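Local coordinates for Ceg4 (PDB 6AOK), which dephosphorylates phosphotyrosine as a HAD-like Legionella effector that attenuates eukaryotic MAPK signalling, represented here by its N-terminal phosphatase domain, at residues A65-K70 with A116-A121; R161-D166 with E206-M211; S150-P155 with K182-E187. All coordinates share one frame; numbering follows the deposited sequence.

How the contacts relate
The three contacts illustrate how the chemistry of packing changes with place in a HAD-like domain. Contact 1 is buried, wholly apolar and on the magnesium side, where helix 60-71, before strand 106-111, meets helix 116-125. Contacts 2 and 3 are partly buried and lie across the chain's centre from it, about 27 and 33 Å away between centres. They lie on opposite faces of the parallel sheet: helix 201-211 packs on 161-166 on one, while on the other the end of helix 144-153 meets loop 182-187. Contact 2 adds a bridging water to its packing, contact 3 an aliphatic lysine stem. These two touch where Val-162 CG2 lies 3.6 Å from Tyr-184 CE1.

Contact 1 of 3, residues A65-K70 with A116-A121; sequences ALFEAK and AEYIKA
Phe-67 sends the far end of its ring across to Tyr-118 and Ala-121, two residues spaced one turn apart on the facing helix. The pairing illustrates how a HAD-like domain joins a helix that is probably part of a cap-type insertion to its Rossmann-type core: helix 60-71 belongs to the stretch between strands 13-17 and 106-111, while helix 116-125 is the core helix that follows strand 106-111. At the start of the second segment, Ala-116 rests on Ile-138 of the edge strand 136-139, which places this helix against the sheet. Tyr-118 comes next. Its CG stands anti to the backbone N (chi1 178°), and although the bond to CB does not aim at helix 60-71, this torsion brings the ring within reach of it. Tyr-118 CE2 then sits 4.0 Å from Phe-67 CZ, at the edge of the phenylalanine ring and near its plane, while the two side chains stand nearly perpendicular. The same tyrosine lies close to Asp-20, a magnesium ligand, with about 4 Å between nearest side-chain atoms, so the pairing lies beside a metal ligand, though the ion itself is about 11 Å from the tyrosine side chain. Ala-121 closes the segment with its methyl pointing toward Phe-67, whose ring also meets Phe-36 edge-to-face and touches Val-122. Here the two backbones are nearest, 8.6 Å between Phe-67 CA and Ala-121 CA, and the phenylalanine ring reaches into the span. The methyl's touch falls on the ring atom next to CZ: Phe-67 CE1 lies 4.1 Å from Ala-121 CB, while Phe-67 CD1 stands back at 4.7 Å from that methyl.

Contact 2 of 3, residues R161-D166 with E206-M211; sequences RVYILD and EDVREM
Tyr-163 and Val-208 form the apolar part of a strand-helix packing in the Rossmann-type core of a HAD-like domain. Strand 161-165 lies beside strand 13-17 in the parallel sheet, and helix 206-211 runs back along it at 167°, with 11.7 Å between the segment axes. Tyr-163 CE1 lies 4.0 Å from Val-208 CG2, the methyl branch that chi1 171° sets beside the valine's backbone N; it meets the phenol ring obliquely. The phenol oxygen also packs against carbon, with 3.5 Å between Tyr-163 OH and Asp-207 CB. Val-13 and Tyr-192 flank Tyr-163 from the neighbouring strands.

A second, more tentative contact pairs a charged chain with a polarisable atom. Arg-161 NE is 3.9 Å from SE of Met-211, a selenomethionine, but both residues have alternate conformers. In the arginine conformer given, NH1 probably bonds to the backbone O of Glu-187.

Polar contact across the interface passes through one water. The tyrosine ring and the Asp-207 carboxylate have planes 35° apart, and the water joins their polar ends, lying 2.7 Å from Tyr-163 OH and donating to Asp-207 OD2 at 2.6 Å.

Contact 3 of 3, residues S150-P155 with K182-E187; sequences SRLNHP and KGYNEE
Arg-151 NH1 donates to His-154 ND1 over 3.1 Å with an N-H...N angle of 163°, a bond within segment 150-155 that bridges Leu-152 and Asn-153 at the end of helix 144-153; of these, Leu-152 reaches across to Lys-182 and Tyr-184. The bond lies near both the guanidinium and the imidazole planes, so each flat group meets the other at its edge; ND1 acting as acceptor is consistent with a proton on the other ring nitrogen. Ser-150 O, 3.2 Å above the plane of the His-154 ring, lies over the rim of one of its faces.

Across the contact the chemistry turns aliphatic. Leu-152 and Lys-182 run alongside each other with opposite sense, Leu-152 CB meeting Lys-182 CG at 3.7 Å and Leu-152 CD1 approaching Lys-182 CB at 3.9 Å. In the HAD-like fold this joins the end of helix 144-153 to the loop that carries the chain from helix 169-180 into the edge strand 189-192, and Val-179 of helix 169-180 touches both Leu-152 and Tyr-184. A bend at chi2 (-71°) lays the lysine stem along the helix end, where Lys-182 CE comes within 4.4 Å of Asn-153 CB; a second at chi4 turns NZ to its bond with Asn-149.

Gly-183, with a positive phi, then turns the chain, and Tyr-184 follows, its CB pointing toward segment 150-155. Its OH bonds to the backbone N of Ala-159, and Arg-158 makes a cation-pi contact with the ring. The other leucine branch meets that ring obliquely, with 4.1 Å between Leu-152 CD2 and Tyr-184 CE2.

Contact 1 of 3, residues A65-K70 with A116-A121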
loop_
_atom_site.group_PDB
_atom_site.type_symbol
_atom_site.label_atom_id
_atom_site.label_comp_id
_atom_site.label_asym_id
_atom_site.label_seq_id
_atom_site.Cartn_x
_atom_site.Cartn_y
_atom_site.Cartn_z
ATOM N N ALA A 65 -16.499 7.427 9.878
ATOM C CA ALA A 65 -17.121 8.647 10.390
ATOM C C ALA A 65 -16.079 9.671 10.818
ATOM O O ALA A 65 -16.246 10.878 10.590
ATOM C CB ALA A 65 -18.030 8.313 11.573
ATOM N N LEU A 66 -15.004 9.204 11.450
ATOM C CA LEU A 66 -13.917 10.101 11.857
ATOM C C LEU A 66 -13.153 10.674 10.655
ATOM O O LEU A 66 -12.769 11.860 10.659
ATOM C CB LEU A 66 -12.977 9.341 12.796
ATOM C CG LEU A 66 -13.631 9.058 14.165
ATOM C CD1 LEU A 66 -12.845 7.982 14.964
ATOM C CD2 LEU A 66 -13.692 10.328 15.006
ATOM N N PHE A 67 -12.899 9.856 9.628
ATOM C CA PHE A 67 -12.300 10.393 8.414
ATOM C C PHE A 67 -13.205 11.440 7.787
ATOM O O PHE A 67 -12.747 12.519 7.380
ATOM C CB PHE A 67 -12.032 9.285 7.403
ATOM C CG PHE A 67 -10.704 8.619 7.571
ATOM C CD1 PHE A 67 -10.553 7.528 8.427
ATOM C CD2 PHE A 67 -9.625 9.059 6.851
ATOM C CE1 PHE A 67 -9.339 6.903 8.573
ATOM C CE2 PHE A 67 -8.384 8.450 6.997
ATOM C CZ PHE A 67 -8.240 7.377 7.864
ATOM N N GLU A 68 -14.500 11.140 7.690
ATOM C CA GLU A 68 -15.409 12.129 7.108
ATOM C C GLU A 68 -15.519 13.386 7.984
ATOM O O GLU A 68 -15.739 14.486 7.467
ATOM C CB GLU A 68 -16.801 11.505 6.876
ATOM C CG GLU A 68 -16.816 10.451 5.774
ATOM C CD GLU A 68 -18.185 9.813 5.566
ATOM O OE1 GLU A 68 -19.104 10.134 6.348
ATOM O OE2 GLU A 68 -18.335 8.991 4.631
ATOM N N ALA A 69 -15.449 13.249 9.295
ATOM C CA ALA A 69 -15.490 14.437 10.161
ATOM C C ALA A 69 -14.271 15.328 9.927
ATOM O O ALA A 69 -14.369 16.565 9.936
ATOM C CB ALA A 69 -15.535 14.036 11.637
ATOM N N LYS A 70 -13.129 14.708 9.668
ATOM C CA LYS A 70 -11.889 15.440 9.472
ATOM C C LYS A 70 -11.815 16.050 8.079
ATOM O O LYS A 70 -11.473 17.231 7.941
ATOM C CB LYS A 70 -10.695 14.518 9.726
ATOM C CG LYS A 70 -9.377 15.280 9.637
ATOM C CD LYS A 70 -8.253 14.441 10.101
ATOM C CE LYS A 70 -6.877 15.144 9.950
ATOM N NZ LYS A 70 -6.770 16.456 10.659
ATOM N N ALA A 116 -3.049 -3.264 9.297
ATOM C CA ALA A 116 -4.080 -3.508 8.283
ATOM C C ALA A 116 -5.372 -2.741 8.562
ATOM O O ALA A 116 -6.017 -2.254 7.619
ATOM C CB ALA A 116 -4.370 -5.016 8.207
ATOM N N GLU A 117 -5.798 -2.624 9.822
ATOM C CA GLU A 117 -7.109 -1.976 10.017
ATOM C C GLU A 117 -7.052 -0.530 9.549
ATOM O O GLU A 117 -8.022 -0.009 8.965
ATOM C CB GLU A 117 -7.594 -2.029 11.473
ATOM C CG GLU A 117 -7.671 -3.395 12.033
ATOM C CD GLU A 117 -6.421 -3.730 12.874
ATOM O OE1 GLU A 117 -5.250 -3.589 12.406
ATOM O OE2 GLU A 117 -6.625 -4.137 14.015
ATOM N N TYR A 118 -5.910 0.109 9.746
ATOM C CA TYR A 118 -5.786 1.518 9.403
ATOM C C TYR A 118 -5.706 1.693 7.899
ATOM O O TYR A 118 -6.366 2.570 7.316
ATOM C CB TYR A 118 -4.521 2.091 10.045
ATOM C CG TYR A 118 -4.354 3.535 9.645
ATOM C CD1 TYR A 118 -3.333 3.939 8.783
ATOM C CD2 TYR A 118 -5.250 4.497 10.132
ATOM C CE1 TYR A 118 -3.202 5.325 8.413
ATOM C CE2 TYR A 118 -5.123 5.848 9.781
ATOM C CZ TYR A 118 -4.106 6.246 8.922
ATOM O OH TYR A 118 -3.920 7.576 8.619
ATOM N N ILE A 119 -4.871 0.873 7.260
ATOM C CA ILE A 119 -4.708 0.930 5.814
ATOM C C ILE A 119 -6.046 0.689 5.122
ATOM O O ILE A 119 -6.429 1.442 4.228
ATOM C CB ILE A 119 -3.621 -0.079 5.366
ATOM C CG1 ILE A 119 -2.241 0.378 5.887
ATOM C CG2 ILE A 119 -3.666 -0.254 3.869
ATOM C CD1 ILE A 119 -1.173 -0.756 5.802
ATOM N N LYS A 120 -6.806 -0.323 5.571
ATOM C CA LYS A 120 -8.099 -0.597 4.953
ATOM C C LYS A 120 -9.078 0.556 5.158
ATOM O O LYS A 120 -9.920 0.828 4.282
ATOM C CB LYS A 120 -8.678 -1.885 5.515
ATOM C CG LYS A 120 -7.918 -3.124 5.087
ATOM C CD LYS A 120 -8.750 -4.289 5.642
ATOM C CE LYS A 120 -7.998 -5.499 5.688
ATOM N NZ LYS A 120 -8.899 -6.535 6.368
ATOM N N ALA A 121 -9.015 1.222 6.315
ATOM C CA ALA A 121 -9.889 2.383 6.517
ATOM C C ALA A 121 -9.524 3.519 5.570
ATOM O O ALA A 121 -10.414 4.233 5.105
ATOM C CB ALA A 121 -9.839 2.878 7.960
#

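Contact 2 of 3, residues R161-D166 with E206-M211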
loop_
_atom_site.group_PDB
_atom_site.type_symbol
_atom_site.label_atom_id
_atom_site.label_comp_id
_atom_site.label_asym_id
_atom_site.label_seq_id
_atom_site.Cartn_x
_atom_site.Cartn_y
_atom_site.Cartn_z
ATOM N N ARG A 161 7.803 -8.788 -13.565
ATOM C CA ARG A 161 8.246 -7.521 -13.009
ATOM C C ARG A 161 7.909 -7.477 -11.530
ATOM O O ARG A 161 6.799 -7.850 -11.142
ATOM C CB ARG A 161 7.570 -6.359 -13.733
ATOM C CG ARG A 161 8.177 -5.018 -13.429
ATOM C CD ARG A 161 8.379 -4.218 -14.725
ATOM N NE ARG A 161 8.712 -5.015 -15.904
ATOM C CZ ARG A 161 9.842 -5.695 -16.060
ATOM N NH1 ARG A 161 10.728 -5.715 -15.078
ATOM N NH2 ARG A 161 10.066 -6.375 -17.176
ATOM N N VAL A 162 8.859 -7.019 -10.715
ATOM C CA VAL A 162 8.629 -6.816 -9.287
ATOM C C VAL A 162 8.878 -5.353 -9.008
ATOM O O VAL A 162 9.977 -4.859 -9.286
ATOM C CB VAL A 162 9.552 -7.695 -8.416
ATOM C CG1 VAL A 162 9.272 -7.430 -6.916
ATOM C CG2 VAL A 162 9.431 -9.224 -8.822
ATOM N N TYR A 163 7.862 -4.656 -8.461
ATOM C CA TYR A 163 7.990 -3.264 -8.005
ATOM C C TYR A 163 8.337 -3.229 -6.522
ATOM O O TYR A 163 7.767 -3.994 -5.729
ATOM C CB TYR A 163 6.688 -2.497 -8.192
ATOM C CG TYR A 163 6.564 -1.993 -9.599
ATOM C CD1 TYR A 163 6.223 -2.850 -10.619
ATOM C CD2 TYR A 163 6.794 -0.674 -9.901
ATOM C CE1 TYR A 163 6.112 -2.394 -11.899
ATOM C CE2 TYR A 163 6.698 -0.215 -11.172
ATOM C CZ TYR A 163 6.347 -1.083 -12.189
ATOM O OH TYR A 163 6.258 -0.636 -13.516
ATOM N N ILE A 164 9.269 -2.342 -6.156
ATOM C CA ILE A 164 9.636 -2.096 -4.760
ATOM C C ILE A 164 9.601 -0.599 -4.525
ATOM O O ILE A 164 10.328 0.141 -5.192
ATOM C CB ILE A 164 11.026 -2.629 -4.415
ATOM C CG1 ILE A 164 11.146 -4.086 -4.882
ATOM C CG2 ILE A 164 11.253 -2.490 -2.900
ATOM C CD1 ILE A 164 12.627 -4.600 -4.981
ATOM N N LEU A 165 8.750 -0.154 -3.589
ATOM C CA LEU A 165 8.566 1.273 -3.337
ATOM C C LEU A 165 8.687 1.502 -1.855
ATOM O O LEU A 165 7.970 0.858 -1.075
ATOM C CB LEU A 165 7.195 1.762 -3.814
ATOM C CG LEU A 165 7.037 1.513 -5.306
ATOM C CD1 LEU A 165 6.099 0.342 -5.482
ATOM C CD2 LEU A 165 6.543 2.740 -6.064
ATOM N N ASP A 166 9.578 2.406 -1.452
ATOM C CA ASP A 166 9.666 2.722 -0.017
ATOM C C ASP A 166 10.368 4.062 0.162
ATOM O O ASP A 166 11.369 4.342 -0.506
ATOM C CB ASP A 166 10.410 1.616 0.760
ATOM C CG ASP A 166 10.016 1.549 2.227
ATOM O OD1 ASP A 166 9.999 2.617 2.880
ATOM O OD2 ASP A 166 9.740 0.419 2.751
ATOM N N GLU A 206 1.109 4.038 -15.861
ATOM C CA GLU A 206 1.337 3.897 -17.292
ATOM C C GLU A 206 2.241 2.706 -17.583
ATOM O O GLU A 206 1.975 1.921 -18.500
ATOM C CB GLU A 206 1.953 5.183 -17.841
ATOM C CG GLU A 206 2.787 4.959 -19.098
ATOM C CD GLU A 206 3.264 6.244 -19.811
ATOM O OE1 GLU A 206 4.454 6.288 -20.199
ATOM O OE2 GLU A 206 2.459 7.192 -19.986
ATOM N N ASP A 207 3.304 2.532 -16.789
ATOM C CA ASP A 207 4.208 1.421 -17.032
ATOM C C ASP A 207 3.536 0.083 -16.768
ATOM O O ASP A 207 3.788 -0.877 -17.498
ATOM C CB ASP A 207 5.464 1.563 -16.176
ATOM C CG ASP A 207 6.303 2.760 -16.596
ATOM O OD1 ASP A 207 6.032 3.327 -17.687
ATOM O OD2 ASP A 207 7.223 3.138 -15.829
ATOM N N VAL A 208 2.626 0.005 -15.791
ATOM C CA VAL A 208 1.936 -1.262 -15.581
ATOM C C VAL A 208 0.906 -1.509 -16.670
ATOM O O VAL A 208 0.818 -2.621 -17.192
ATOM C CB VAL A 208 1.335 -1.320 -14.167
ATOM C CG1 VAL A 208 0.441 -2.537 -14.018
ATOM C CG2 VAL A 208 2.411 -1.466 -13.225
ATOM N N ARG A 209 0.156 -0.477 -17.090
ATOM C CA ARG A 209 -0.789 -0.662 -18.173
ATOM C C ARG A 209 -0.107 -0.970 -19.503
ATOM O O ARG A 209 -0.716 -1.597 -20.376
ATOM C CB ARG A 209 -1.673 0.569 -18.328
ATOM C CG ARG A 209 -2.928 0.452 -17.568
ATOM C CD ARG A 209 -3.498 1.782 -17.242
ATOM N NE ARG A 209 -3.944 2.479 -18.423
ATOM C CZ ARG A 209 -4.663 3.596 -18.392
ATOM N NH1 ARG A 209 -5.000 4.135 -17.220
ATOM N NH2 ARG A 209 -5.048 4.172 -19.535
ATOM N N GLU A 210 1.121 -0.526 -19.696
ATOM C CA GLU A 210 1.803 -0.872 -20.935
ATOM C C GLU A 210 1.961 -2.388 -21.077
ATOM O O GLU A 210 1.926 -2.906 -22.201
ATOM C CB GLU A 210 3.159 -0.166 -20.982
ATOM C CG GLU A 210 3.969 -0.383 -22.226
ATOM C CD GLU A 210 5.378 0.218 -22.119
ATOM O OE1 GLU A 210 5.689 0.834 -21.066
ATOM O OE2 GLU A 210 6.161 0.087 -23.103
HETATM N N MSE A 211 2.080 -3.122 -19.963
HETATM C CA MSE A 211 2.269 -4.576 -20.016
HETATM C C MSE A 211 1.016 -5.394 -20.338
HETATM O O MSE A 211 1.107 -6.545 -20.751
HETATM C CB MSE A 211 2.849 -5.062 -18.696
HETATM C CG MSE A 211 4.253 -4.592 -18.477
HETATM SE SE MSE A 211 4.933 -5.215 -16.765
HETATM C CE MSE A 211 4.697 -7.124 -17.068
HETATM O O HOH W 1 7.562 1.688 -13.744
#

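Contact 3 of 3, residues S150-P155 with K182-E187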
loop_
_atom_site.group_PDB
_atom_site.type_symbol
_atom_site.label_atom_id
_atom_site.label_comp_id
_atom_site.label_asym_id
_atom_site.label_seq_id
_atom_site.Cartn_x
_atom_site.Cartn_y
_atom_site.Cartn_z
ATOM N N SER A 150 9.397 -14.197 2.909
ATOM C CA SER A 150 8.385 -15.230 3.118
ATOM C C SER A 150 7.301 -15.173 2.038
ATOM O O SER A 150 6.852 -16.204 1.529
ATOM C CB SER A 150 7.766 -15.061 4.508
ATOM O OG SER A 150 8.660 -15.477 5.520
ATOM N N ARG A 151 6.862 -13.980 1.683
ATOM C CA ARG A 151 5.831 -13.847 0.658
ATOM C C ARG A 151 6.313 -14.356 -0.706
ATOM O O ARG A 151 5.582 -15.074 -1.409
ATOM C CB ARG A 151 5.416 -12.385 0.583
ATOM C CG ARG A 151 4.328 -12.146 -0.443
ATOM C CD ARG A 151 3.045 -12.857 -0.008
ATOM N NE ARG A 151 1.954 -12.378 -0.849
ATOM C CZ ARG A 151 0.993 -13.147 -1.328
ATOM N NH1 ARG A 151 1.024 -14.449 -1.098
ATOM N NH2 ARG A 151 0.014 -12.595 -2.031
ATOM N N LEU A 152 7.550 -14.042 -1.091
ATOM C CA LEU A 152 8.038 -14.513 -2.397
ATOM C C LEU A 152 8.309 -16.018 -2.409
ATOM O O LEU A 152 8.421 -16.625 -3.487
ATOM C CB LEU A 152 9.303 -13.753 -2.794
ATOM C CG LEU A 152 9.138 -12.349 -3.377
ATOM C CD1 LEU A 152 10.532 -11.717 -3.633
ATOM C CD2 LEU A 152 8.338 -12.431 -4.681
ATOM N N ASN A 153 8.439 -16.629 -1.236
ATOM C CA ASN A 153 8.527 -18.077 -1.148
ATOM C C ASN A 153 7.184 -18.741 -1.414
ATOM O O ASN A 153 7.170 -19.928 -1.721
ATOM C CB ASN A 153 9.031 -18.499 0.258
ATOM C CG ASN A 153 9.387 -19.995 0.344
ATOM O OD1 ASN A 153 10.133 -20.526 -0.493
ATOM N ND2 ASN A 153 8.817 -20.683 1.340
ATOM N N HIS A 154 6.065 -18.018 -1.253
ATOM C CA HIS A 154 4.746 -18.628 -1.430
ATOM C C HIS A 154 4.602 -19.141 -2.851
ATOM O O HIS A 154 5.145 -18.552 -3.790
ATOM C CB HIS A 154 3.620 -17.648 -1.142
ATOM C CG HIS A 154 3.554 -17.245 0.293
ATOM N ND1 HIS A 154 2.916 -16.098 0.717
ATOM C CD2 HIS A 154 4.063 -17.840 1.405
ATOM C CE1 HIS A 154 3.061 -15.988 2.035
ATOM N NE2 HIS A 154 3.735 -17.044 2.478
ATOM N N PRO A 155 3.873 -20.242 -3.036
ATOM C CA PRO A 155 3.870 -20.885 -4.361
ATOM C C PRO A 155 3.091 -20.078 -5.391
ATOM O O PRO A 155 2.407 -20.652 -6.239
ATOM C CB PRO A 155 3.233 -22.258 -4.093
ATOM C CG PRO A 155 2.358 -22.040 -2.890
ATOM C CD PRO A 155 3.076 -20.993 -2.039
ATOM N N LYS A 182 15.521 -13.993 -4.112
ATOM C CA LYS A 182 14.573 -14.919 -4.721
ATOM C C LYS A 182 14.760 -15.007 -6.239
ATOM O O LYS A 182 13.871 -15.488 -6.957
ATOM C CB LYS A 182 13.148 -14.525 -4.355
ATOM C CG LYS A 182 12.812 -14.825 -2.887
ATOM C CD LYS A 182 12.697 -16.369 -2.639
ATOM C CE LYS A 182 12.844 -16.751 -1.141
ATOM N NZ LYS A 182 14.311 -16.704 -0.736
ATOM N N GLY A 183 15.936 -14.622 -6.738
ATOM C CA GLY A 183 16.289 -14.887 -8.114
ATOM C C GLY A 183 15.929 -13.811 -9.114
ATOM O O GLY A 183 16.218 -13.972 -10.283
ATOM N N TYR A 184 15.332 -12.709 -8.704
ATOM C CA TYR A 184 15.013 -11.651 -9.649
ATOM C C TYR A 184 16.233 -10.779 -9.902
ATOM O O TYR A 184 16.993 -10.479 -8.981
ATOM C CB TYR A 184 13.872 -10.793 -9.083
ATOM C CG TYR A 184 12.552 -11.577 -9.020
ATOM C CD1 TYR A 184 11.764 -11.711 -10.145
ATOM C CD2 TYR A 184 12.139 -12.203 -7.844
ATOM C CE1 TYR A 184 10.592 -12.422 -10.110
ATOM C CE2 TYR A 184 10.959 -12.924 -7.806
ATOM C CZ TYR A 184 10.198 -13.028 -8.956
ATOM O OH TYR A 184 9.032 -13.758 -8.965
ATOM N N ASN A 185 16.392 -10.358 -11.157
ATOM C CA ASN A 185 17.512 -9.548 -11.611
ATOM C C ASN A 185 17.033 -8.170 -12.049
ATOM O O ASN A 185 15.828 -7.892 -12.130
ATOM C CB ASN A 185 18.265 -10.244 -12.750
ATOM C CG ASN A 185 17.352 -10.743 -13.838
ATOM O OD1 ASN A 185 16.337 -10.112 -14.161
ATOM N ND2 ASN A 185 17.709 -11.872 -14.430
ATOM N N GLU A 186 18.014 -7.312 -12.364
ATOM C CA GLU A 186 17.775 -5.875 -12.422
ATOM C C GLU A 186 16.657 -5.496 -13.378
ATOM O O GLU A 186 15.848 -4.639 -13.057
ATOM C CB GLU A 186 19.066 -5.168 -12.806
ATOM C CG GLU A 186 18.919 -3.701 -12.933
ATOM C CD GLU A 186 20.087 -3.107 -13.667
ATOM O OE1 GLU A 186 20.658 -3.789 -14.596
ATOM O OE2 GLU A 186 20.393 -1.951 -13.302
ATOM N N GLU A 187 16.584 -6.123 -14.544
ATOM C CA GLU A 187 15.556 -5.784 -15.495
ATOM C C GLU A 187 14.191 -6.270 -15.087
ATOM O O GLU A 187 13.223 -5.901 -15.630
ATOM C CB GLU A 187 15.861 -6.267 -16.920
ATOM C CG GLU A 187 15.564 -7.715 -17.264
ATOM C CD GLU A 187 16.828 -8.558 -17.333
ATOM O OE1 GLU A 187 16.871 -9.541 -18.095
ATOM O OE2 GLU A 187 17.817 -8.237 -16.648
#